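Local coordinates for protein putative fimbrium tip subunit Fim1C (Bacteroides ovatus, PDB 4EPS) that is probably a component of the tip of fimbriae, the surface filaments that mediate cell adhesion and biofilm formation, at residues 271-276 / 452-457; 352-357 / 368-373; 157-162 / 222-227. All blocks are in the same frame, centred on the assembly; numbering follows the deposited sequence. Where two conformers were deposited one is given.

Contact 1: residues 271-276 / 452-457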
loop_
_atom_site.group_PDB
_atom_site.type_symbol
_atom_site.label_atom_id
_atom_site.label_comp_id
_atom_site.label_asym_id
_atom_site.label_seq_id
_atom_site.Cartn_x
_atom_site.Cartn_y
_atom_site.Cartn_z
ATOM N N GLY A 271 15.313 1.998 -7.840
ATOM C CA GLY A 271 16.111 2.620 -6.793
ATOM C C GLY A 271 16.001 1.902 -5.460
ATOM O O GLY A 271 16.766 2.202 -4.541
ATOM N N ASP A 272 15.053 0.952 -5.317
ATOM C CA ASP A 272 14.949 0.208 -4.061
ATOM C C ASP A 272 16.209 -0.663 -3.842
ATOM O O ASP A 272 16.808 -1.132 -4.818
ATOM C CB ASP A 272 13.710 -0.683 -4.030
ATOM C CG ASP A 272 12.373 0.033 -3.836
ATOM O OD1 ASP A 272 12.378 1.283 -3.599
ATOM O OD2 ASP A 272 11.334 -0.642 -3.918
ATOM N N TYR A 273 16.605 -0.859 -2.582
ATOM C CA TYR A 273 17.790 -1.669 -2.221
ATOM C C TYR A 273 17.402 -3.145 -2.175
ATOM O O TYR A 273 16.395 -3.507 -1.557
ATOM C CB TYR A 273 18.389 -1.204 -0.854
ATOM C CG TYR A 273 18.835 0.242 -0.893
ATOM C CD1 TYR A 273 20.093 0.591 -1.386
ATOM C CD2 TYR A 273 18.011 1.261 -0.411
ATOM C CE1 TYR A 273 20.509 1.924 -1.425
ATOM C CE2 TYR A 273 18.402 2.600 -0.472
ATOM C CZ TYR A 273 19.660 2.924 -0.957
ATOM O OH TYR A 273 20.051 4.239 -1.007
ATOM N N TYR A 274 18.203 -3.996 -2.822
ATOM C CA TYR A 274 17.953 -5.428 -2.949
ATOM C C TYR A 274 18.998 -6.225 -2.179
ATOM O O TYR A 274 20.197 -5.959 -2.284
ATOM C CB TYR A 274 17.958 -5.835 -4.451
ATOM C CG TYR A 274 17.286 -7.176 -4.668
ATOM C CD1 TYR A 274 15.899 -7.281 -4.723
ATOM C CD2 TYR A 274 18.039 -8.345 -4.801
ATOM C CE1 TYR A 274 15.276 -8.509 -4.935
ATOM C CE2 TYR A 274 17.425 -9.579 -5.010
ATOM C CZ TYR A 274 16.044 -9.654 -5.076
ATOM O OH TYR A 274 15.429 -10.866 -5.252
ATOM N N TYR A 275 18.539 -7.200 -1.388
ATOM C CA TYR A 275 19.416 -7.947 -0.477
ATOM C C TYR A 275 19.573 -9.434 -0.835
ATOM O O TYR A 275 18.779 -9.986 -1.578
ATOM C CB TYR A 275 18.897 -7.778 0.979
ATOM C CG TYR A 275 19.137 -6.362 1.458
ATOM C CD1 TYR A 275 18.248 -5.333 1.139
ATOM C CD2 TYR A 275 20.301 -6.028 2.161
ATOM C CE1 TYR A 275 18.534 -4.003 1.454
ATOM C CE2 TYR A 275 20.572 -4.705 2.522
ATOM C CZ TYR A 275 19.685 -3.697 2.166
ATOM O OH TYR A 275 19.962 -2.390 2.488
ATOM N N ALA A 276 20.623 -10.071 -0.288
ATOM C CA ALA A 276 20.989 -11.470 -0.526
ATOM C C ALA A 276 19.852 -12.471 -0.222
ATOM O O ALA A 276 19.793 -13.531 -0.850
ATOM C CB ALA A 276 22.231 -11.825 0.278
ATOM N N ASN A 452 22.498 6.132 -9.296
ATOM C CA ASN A 452 23.771 6.522 -8.634
ATOM C C ASN A 452 23.557 7.078 -7.227
ATOM O O ASN A 452 24.378 6.828 -6.353
ATOM C CB ASN A 452 24.535 7.539 -9.506
ATOM C CG ASN A 452 25.272 6.836 -10.624
ATOM O OD1 ASN A 452 25.408 5.605 -10.630
ATOM N ND2 ASN A 452 25.821 7.587 -11.554
ATOM N N THR A 453 22.438 7.772 -7.003
ATOM C CA THR A 453 22.111 8.299 -5.654
ATOM C C THR A 453 21.904 7.169 -4.619
ATOM O O THR A 453 22.031 7.407 -3.407
ATOM C CB THR A 453 20.870 9.193 -5.714
ATOM O OG1 THR A 453 19.791 8.448 -6.293
ATOM C CG2 THR A 453 21.141 10.513 -6.484
ATOM N N LYS A 454 21.599 5.944 -5.089
ATOM C CA LYS A 454 21.437 4.782 -4.192
ATOM C C LYS A 454 22.744 4.031 -4.081
ATOM O O LYS A 454 23.161 3.666 -2.988
ATOM C CB LYS A 454 20.333 3.806 -4.690
ATOM C CG LYS A 454 19.052 4.479 -5.123
ATOM C CD LYS A 454 18.341 5.259 -3.991
ATOM C CE LYS A 454 17.030 5.817 -4.505
ATOM N NZ LYS A 454 17.232 6.774 -5.633
ATOM N N LEU A 455 23.402 3.804 -5.227
ATOM C CA LEU A 455 24.674 3.088 -5.230
ATOM C C LEU A 455 25.681 3.702 -4.249
ATOM O O LEU A 455 26.328 2.967 -3.510
ATOM C CB LEU A 455 25.280 3.069 -6.639
ATOM C CG LEU A 455 24.567 2.206 -7.665
ATOM C CD1 LEU A 455 25.213 2.385 -9.071
ATOM C CD2 LEU A 455 24.639 0.728 -7.276
ATOM N N ILE A 456 25.788 5.027 -4.229
ATOM C CA ILE A 456 26.769 5.724 -3.371
ATOM C C ILE A 456 26.495 5.519 -1.857
ATOM O O ILE A 456 27.399 5.709 -1.053
ATOM C CB ILE A 456 26.845 7.237 -3.762
ATOM C CG1 ILE A 456 28.157 7.929 -3.255
ATOM C CG2 ILE A 456 25.612 8.019 -3.346
ATOM C CD1 ILE A 456 29.490 7.423 -3.931
ATOM N N LYS A 457 25.272 5.108 -1.471
ATOM C CA LYS A 457 24.934 4.880 -0.056
ATOM C C LYS A 457 25.324 3.484 0.413
ATOM O O LYS A 457 25.420 3.261 1.617
ATOM C CB LYS A 457 23.427 5.094 0.172
ATOM C CG LYS A 457 22.986 6.524 -0.107
ATOM C CD LYS A 457 21.658 6.829 0.559
ATOM C CE LYS A 457 21.145 8.184 0.158
ATOM N NZ LYS A 457 19.708 8.338 0.516
HETATM O O HOH W 1 18.225 6.076 -0.164
#

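Contact 2: residues 352-357 / 368-373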
loop_
_atom_site.group_PDB
_atom_site.type_symbol
_atom_site.label_atom_id
_atom_site.label_comp_id
_atom_site.label_asym_id
_atom_site.label_seq_id
_atom_site.Cartn_x
_atom_site.Cartn_y
_atom_site.Cartn_z
ATOM N N GLN A 352 34.043 -18.426 -35.793
ATOM C CA GLN A 352 32.616 -18.523 -36.025
ATOM C C GLN A 352 31.899 -17.838 -34.844
ATOM O O GLN A 352 32.145 -18.189 -33.685
ATOM C CB GLN A 352 32.227 -19.996 -36.181
ATOM C CG GLN A 352 30.735 -20.268 -36.159
ATOM C CD GLN A 352 30.436 -21.731 -35.960
ATOM O OE1 GLN A 352 30.792 -22.340 -34.938
ATOM N NE2 GLN A 352 29.694 -22.299 -36.892
ATOM N N SER A 353 31.026 -16.848 -35.135
ATOM C CA SER A 353 30.284 -16.140 -34.078
ATOM C C SER A 353 29.382 -17.097 -33.319
ATOM O O SER A 353 29.067 -18.177 -33.822
ATOM C CB SER A 353 29.444 -15.011 -34.674
ATOM O OG SER A 353 28.409 -15.523 -35.500
ATOM N N ILE A 354 28.935 -16.697 -32.123
ATOM C CA ILE A 354 27.996 -17.508 -31.343
ATOM C C ILE A 354 26.689 -17.631 -32.146
ATOM O O ILE A 354 26.074 -18.689 -32.164
ATOM C CB ILE A 354 27.785 -16.883 -29.939
ATOM C CG1 ILE A 354 29.107 -16.949 -29.136
ATOM C CG2 ILE A 354 26.649 -17.601 -29.180
ATOM C CD1 ILE A 354 29.320 -15.800 -28.301
ATOM N N HIS A 355 26.278 -16.541 -32.813
ATOM C CA HIS A 355 25.101 -16.559 -33.675
ATOM C C HIS A 355 25.232 -17.641 -34.774
ATOM O O HIS A 355 24.325 -18.467 -34.950
ATOM C CB HIS A 355 24.886 -15.186 -34.337
ATOM C CG HIS A 355 23.821 -15.235 -35.376
ATOM N ND1 HIS A 355 22.499 -15.436 -35.034
ATOM C CD2 HIS A 355 23.930 -15.181 -36.726
ATOM C CE1 HIS A 355 21.834 -15.439 -36.176
ATOM N NE2 HIS A 355 22.659 -15.316 -37.222
ATOM N N ASP A 356 26.348 -17.615 -35.512
ATOM C CA ASP A 356 26.571 -18.568 -36.604
ATOM C C ASP A 356 26.581 -20.003 -36.076
ATOM O O ASP A 356 25.951 -20.867 -36.698
ATOM C CB ASP A 356 27.848 -18.245 -37.389
ATOM C CG ASP A 356 27.727 -17.073 -38.355
ATOM O OD1 ASP A 356 26.586 -16.588 -38.577
ATOM O OD2 ASP A 356 28.768 -16.617 -38.863
ATOM N N TRP A 357 27.199 -20.244 -34.894
ATOM C CA TRP A 357 27.169 -21.578 -34.281
ATOM C C TRP A 357 25.738 -21.970 -33.947
ATOM O O TRP A 357 25.309 -23.083 -34.258
ATOM C CB TRP A 357 28.031 -21.661 -32.995
ATOM C CG TRP A 357 27.695 -22.862 -32.147
ATOM C CD1 TRP A 357 28.009 -24.167 -32.412
ATOM C CD2 TRP A 357 26.881 -22.878 -30.962
ATOM N NE1 TRP A 357 27.480 -24.989 -31.436
ATOM C CE2 TRP A 357 26.785 -24.224 -30.536
ATOM C CE3 TRP A 357 26.233 -21.882 -30.207
ATOM C CZ2 TRP A 357 26.058 -24.598 -29.395
ATOM C CZ3 TRP A 357 25.490 -22.259 -29.095
ATOM C CH2 TRP A 357 25.404 -23.603 -28.702
ATOM N N VAL A 368 16.324 -17.577 -28.397
ATOM C CA VAL A 368 16.515 -16.459 -29.311
ATOM C C VAL A 368 18.032 -16.328 -29.501
ATOM O O VAL A 368 18.775 -16.475 -28.533
ATOM C CB VAL A 368 15.861 -15.152 -28.738
ATOM C CG1 VAL A 368 16.091 -13.962 -29.664
ATOM C CG2 VAL A 368 14.358 -15.352 -28.501
ATOM N N SER A 369 18.496 -16.030 -30.717
ATOM C CA SER A 369 19.924 -15.827 -30.944
ATOM C C SER A 369 20.447 -14.632 -30.125
ATOM O O SER A 369 19.700 -13.682 -29.860
ATOM C CB SER A 369 20.214 -15.606 -32.422
ATOM O OG SER A 369 21.582 -15.260 -32.563
ATOM N N VAL A 370 21.728 -14.697 -29.715
ATOM C CA VAL A 370 22.389 -13.610 -28.975
ATOM C C VAL A 370 22.688 -12.420 -29.926
ATOM O O VAL A 370 23.004 -11.333 -29.454
ATOM C CB VAL A 370 23.692 -14.080 -28.258
ATOM C CG1 VAL A 370 23.397 -15.155 -27.208
ATOM C CG2 VAL A 370 24.743 -14.566 -29.272
ATOM N N THR A 371 22.616 -12.612 -31.259
ATOM C CA THR A 371 22.947 -11.503 -32.158
ATOM C C THR A 371 21.984 -10.314 -32.032
ATOM O O THR A 371 20.783 -10.486 -31.844
ATOM C CB THR A 371 23.023 -11.981 -33.628
ATOM O OG1 THR A 371 23.758 -11.021 -34.386
ATOM C CG2 THR A 371 21.646 -12.263 -34.268
ATOM N N GLY A 372 22.527 -9.118 -32.137
ATOM C CA GLY A 372 21.694 -7.935 -32.246
ATOM C C GLY A 372 21.550 -7.576 -33.717
ATOM O O GLY A 372 20.651 -6.827 -34.101
ATOM N N TYR A 373 22.436 -8.132 -34.563
ATOM C CA TYR A 373 22.573 -7.672 -35.944
ATOM C C TYR A 373 22.018 -8.584 -37.043
ATOM O O TYR A 373 21.532 -8.055 -38.051
ATOM C CB TYR A 373 24.069 -7.400 -36.220
ATOM C CG TYR A 373 24.333 -6.501 -37.416
ATOM C CD1 TYR A 373 24.397 -5.115 -37.276
ATOM C CD2 TYR A 373 24.528 -7.037 -38.683
ATOM C CE1 TYR A 373 24.656 -4.289 -38.372
ATOM C CE2 TYR A 373 24.768 -6.219 -39.788
ATOM C CZ TYR A 373 24.826 -4.847 -39.627
ATOM O OH TYR A 373 25.073 -4.059 -40.729
#

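Contact 3: residues 157-162 / 222-227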
loop_
_atom_site.group_PDB
_atom_site.type_symbol
_atom_site.label_atom_id
_atom_site.label_comp_id
_atom_site.label_asym_id
_atom_site.label_seq_id
_atom_site.Cartn_x
_atom_site.Cartn_y
_atom_site.Cartn_z
ATOM N N HIS A 157 6.420 -44.482 13.263
ATOM C CA HIS A 157 7.820 -44.039 13.202
ATOM C C HIS A 157 8.466 -44.278 14.559
ATOM O O HIS A 157 7.881 -43.920 15.605
ATOM C CB HIS A 157 7.897 -42.557 12.797
ATOM C CG HIS A 157 7.417 -42.288 11.404
ATOM N ND1 HIS A 157 8.306 -42.086 10.368
ATOM C CD2 HIS A 157 6.153 -42.213 10.921
ATOM C CE1 HIS A 157 7.563 -41.837 9.296
ATOM N NE2 HIS A 157 6.260 -41.916 9.577
ATOM N N ARG A 158 9.662 -44.894 14.554
ATOM C CA ARG A 158 10.360 -45.220 15.796
ATOM C C ARG A 158 11.287 -44.090 16.264
ATOM O O ARG A 158 11.649 -44.050 17.435
ATOM C CB ARG A 158 11.138 -46.531 15.631
ATOM C CG ARG A 158 10.226 -47.737 15.349
ATOM C CD ARG A 158 9.154 -47.938 16.410
ATOM N NE ARG A 158 9.728 -48.456 17.647
ATOM C CZ ARG A 158 9.681 -49.731 18.021
ATOM N NH1 ARG A 158 9.059 -50.628 17.268
ATOM N NH2 ARG A 158 10.250 -50.118 19.154
HETATM N N MSE A 159 11.672 -43.179 15.362
HETATM C CA MSE A 159 12.545 -42.074 15.744
HETATM C C MSE A 159 11.698 -40.873 16.153
HETATM O O MSE A 159 10.467 -40.904 16.035
HETATM C CB MSE A 159 13.482 -41.689 14.551
HETATM C CG MSE A 159 14.432 -42.828 14.129
HETATM SE SE MSE A 159 15.605 -43.397 15.606
HETATM C CE MSE A 159 14.807 -45.171 16.007
ATOM N N SER A 160 12.361 -39.804 16.605
ATOM C CA SER A 160 11.689 -38.549 16.922
ATOM C C SER A 160 12.064 -37.570 15.828
ATOM O O SER A 160 12.967 -37.864 15.043
ATOM C CB SER A 160 12.090 -38.057 18.313
ATOM O OG SER A 160 11.202 -37.016 18.694
ATOM N N LEU A 161 11.382 -36.431 15.746
ATOM C CA LEU A 161 11.654 -35.492 14.659
ATOM C C LEU A 161 11.788 -34.054 15.133
ATOM O O LEU A 161 10.913 -33.540 15.834
ATOM C CB LEU A 161 10.521 -35.593 13.618
ATOM C CG LEU A 161 10.664 -34.716 12.353
ATOM C CD1 LEU A 161 11.869 -35.198 11.482
ATOM C CD2 LEU A 161 9.391 -34.725 11.567
ATOM N N VAL A 162 12.873 -33.399 14.709
ATOM C CA VAL A 162 13.084 -31.974 14.945
ATOM C C VAL A 162 12.574 -31.255 13.685
ATOM O O VAL A 162 12.970 -31.615 12.572
ATOM C CB VAL A 162 14.579 -31.624 15.252
ATOM C CG1 VAL A 162 14.879 -30.117 15.065
ATOM C CG2 VAL A 162 14.969 -32.059 16.659
ATOM N N ARG A 222 15.850 -37.660 14.985
ATOM C CA ARG A 222 16.677 -37.772 16.196
ATOM C C ARG A 222 16.255 -38.987 16.997
ATOM O O ARG A 222 15.107 -39.427 16.900
ATOM C CB ARG A 222 16.551 -36.504 17.084
ATOM C CG ARG A 222 16.972 -35.158 16.399
ATOM C CD ARG A 222 18.464 -35.055 16.145
ATOM N NE ARG A 222 19.251 -35.090 17.386
ATOM C CZ ARG A 222 20.524 -35.465 17.467
ATOM N NH1 ARG A 222 21.172 -35.890 16.384
ATOM N NH2 ARG A 222 21.153 -35.446 18.637
ATOM N N LYS A 223 17.182 -39.558 17.759
ATOM C CA LYS A 223 16.829 -40.703 18.602
ATOM C C LYS A 223 15.893 -40.251 19.716
ATOM O O LYS A 223 16.094 -39.172 20.277
ATOM C CB LYS A 223 18.076 -41.358 19.185
ATOM C CG LYS A 223 18.795 -42.266 18.201
ATOM C CD LYS A 223 20.077 -42.794 18.815
ATOM C CE LYS A 223 20.773 -43.767 17.902
ATOM N NZ LYS A 223 22.111 -44.165 18.424
ATOM N N PRO A 224 14.837 -41.019 20.031
ATOM C CA PRO A 224 13.961 -40.622 21.154
ATOM C C PRO A 224 14.763 -40.479 22.451
ATOM O O PRO A 224 15.755 -41.194 22.652
ATOM C CB PRO A 224 12.963 -41.784 21.247
ATOM C CG PRO A 224 12.962 -42.369 19.863
ATOM C CD PRO A 224 14.397 -42.303 19.438
ATOM N N SER A 225 14.375 -39.499 23.288
ATOM C CA SER A 225 15.025 -39.198 24.584
ATOM C C SER A 225 16.433 -38.582 24.431
ATOM O O SER A 225 17.087 -38.367 25.449
ATOM C CB SER A 225 15.088 -40.435 25.488
ATOM O OG SER A 225 13.775 -40.867 25.803
ATOM N N SER A 226 16.880 -38.212 23.196
ATOM C CA SER A 226 18.178 -37.535 23.035
ATOM C C SER A 226 18.016 -36.121 23.589
ATOM O O SER A 226 16.878 -35.639 23.705
ATOM C CB SER A 226 18.645 -37.539 21.579
ATOM O OG SER A 226 17.626 -37.039 20.735
ATOM N N GLU A 227 19.109 -35.477 23.992
ATOM C CA GLU A 227 18.996 -34.198 24.706
ATOM C C GLU A 227 19.901 -33.068 24.208
ATOM O O GLU A 227 20.019 -32.043 24.888
ATOM C CB GLU A 227 19.331 -34.440 26.196
ATOM C CG GLU A 227 18.264 -35.224 26.955
ATOM C CD GLU A 227 18.583 -35.475 28.419
ATOM O OE1 GLU A 227 19.765 -35.332 28.814
ATOM O OE2 GLU A 227 17.649 -35.837 29.170
#

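Contact 1: residues 271-276 / 452-457
Tyr273 reaches from its strand to helix 446-458, where its OH lies 3.5 Å from Lys454 CA and 3.4 Å from Lys457 CD. Both lysine chains cross the tyrosine at about a right angle. The carbonyl O of Lys454 sits at the ring edge, in plane, 3.5 Å from Tyr273 CE1. Lys454 is bent at chi2 (-62°), which places CD 3.6 Å from Tyr273 OH and 3.5 Å from Gly271 O. Its CG comes within 3.3 Å of Gly271 O, a buried carbonyl with no hydrogen-bond partner in the model. NZ bonds Thr453 OG1 and Lys450 O. Lys457 runs extended beyond CG, past Tyr273 OH, to a water that accepts from that hydroxyl (2.7 Å) and from Lys457 NZ (2.8 Å) and links strand and helix. An alanine in place of Lys454 would probably open a gap beside Gly271 and Tyr273 OH and leave Lys450 O and Thr453 OG1, which also bonds Ser449 O, without the amine. Gly271 has a positive phi (99°), at which a CB would jam against the preceding carbonyl O and crowd Lys454 CE. Leu455 of the same helix packs on Ile296 and Met337: a helix packed on an antiparallel sheet.

Contact 2: residues 352-357 / 368-373
His355, in the first turn of helix 354-359, lies beside the irregular segment 368-373, and its CA is 5.7 Å from that of Thr371. The imidazole carries the contact. Its CG is anti to the backbone N (chi1 171°), beside the carbonyl carbon. ND1 and Ser369 OG share a short hydrogen bond of 2.6 Å, nearly straight at 163°; either atom could be the donor. Ser369 OG lies at the ring edge, near its plane. Thr371 CG2 lies over one face, 3.4 Å from His355 ND1. Ser369 OG also accepts from Thr371 N at 3.1 Å, which fixes the hydroxyl from its own segment. Thr371 OG1 likewise accepts from Tyr373 N at 3.2 Å. Next to this, Ile354 CG2 meets Val370 CG2 at 3.6 Å, the two side chains crossing at about a right angle. Leu396 and Val395 of helix 389-403 extend this apolar patch. The Glu474 carboxylate, at the end of strand 469-474, takes Ile354 N on OE2 and His355 N on OE1. Ser353 OG accepts from Asp356 N at 2.9 Å. The first turn of a helix N-capped by Ser353 thus packs, through Ile354 and His355, on a loop with two successive ST turns.

Contact 3: residues 157-162 / 222-227
An antiparallel beta bridge at the end of strand 217-222, followed by a type II turn, forms this contact within the fimbrillin-like region. Ser160 and Arg222 are a hydrogen-bonded pair, with CA atoms 5.1 Å apart. Ser160 N donates to Arg222 O at 2.8 Å, nearly along the C=O axis. Arg222 N donates back to Ser160 O at 2.9 Å, from above the carbonyl plane and 43° out of it. The side chains of the pair share one face of the sheet. Ser160 OG is held by the carbonyls of Lys248 and Lys251. Arg222 has CG anti to its carbonyl carbon (chi1 -59°), which puts Arg222 CG 3.7 Å from Val162 CG2. The two side chains lie side by side and point the same way, while the arginine chain bends at chi2 and chi3 and its end leads away from segment 157-162.

Beyond the bridge Pro224 packs on the backbone of Arg158 and Met159 and on the Met159 side chain. Pro224 CG rests 3.2 Å from Arg158 O, a close approach of ring to carbonyl. The selenium of Met159, a selenomethionine, lies 4.2 Å from Pro224 CD, the two side chains meeting at an oblique angle. Pro224 is the second residue of the turn from Lys223 to Ser226. Lys223 O takes two bonds there, from Ser226 N and from Ser226 OG at 2.7 Å, so the turn is pinned twice.

The Val162 side chain also touches Phe255. Strand 148-174 here pairs antiparallel with strand 217-222, where Val162 bonds Leu220, and parallel with strand 251-256, where Leu161 bonds Lys251 and Lys253.

The three contacts are separate and none touches another. Contact 3 lies in the fimbrillin-like region and closes along the chain before contact 1 opens. Contact 2 is nested inside the long loop that contact 1 closes. The centres of contacts 1 and 2 are about 34 Å apart, and those of contacts 1 and 3 about 46 Å. Contacts 2 and 3 lie on opposite sides of the chain's centre, their centres about 58 Å apart. Contact 1 is the one near the second subunit, where Asp444 of that subunit packs on Thr453 and Lys457. A bound glycerol, probably from the crystallisation liquor, lies about 5 Å from the Lys457 side chain.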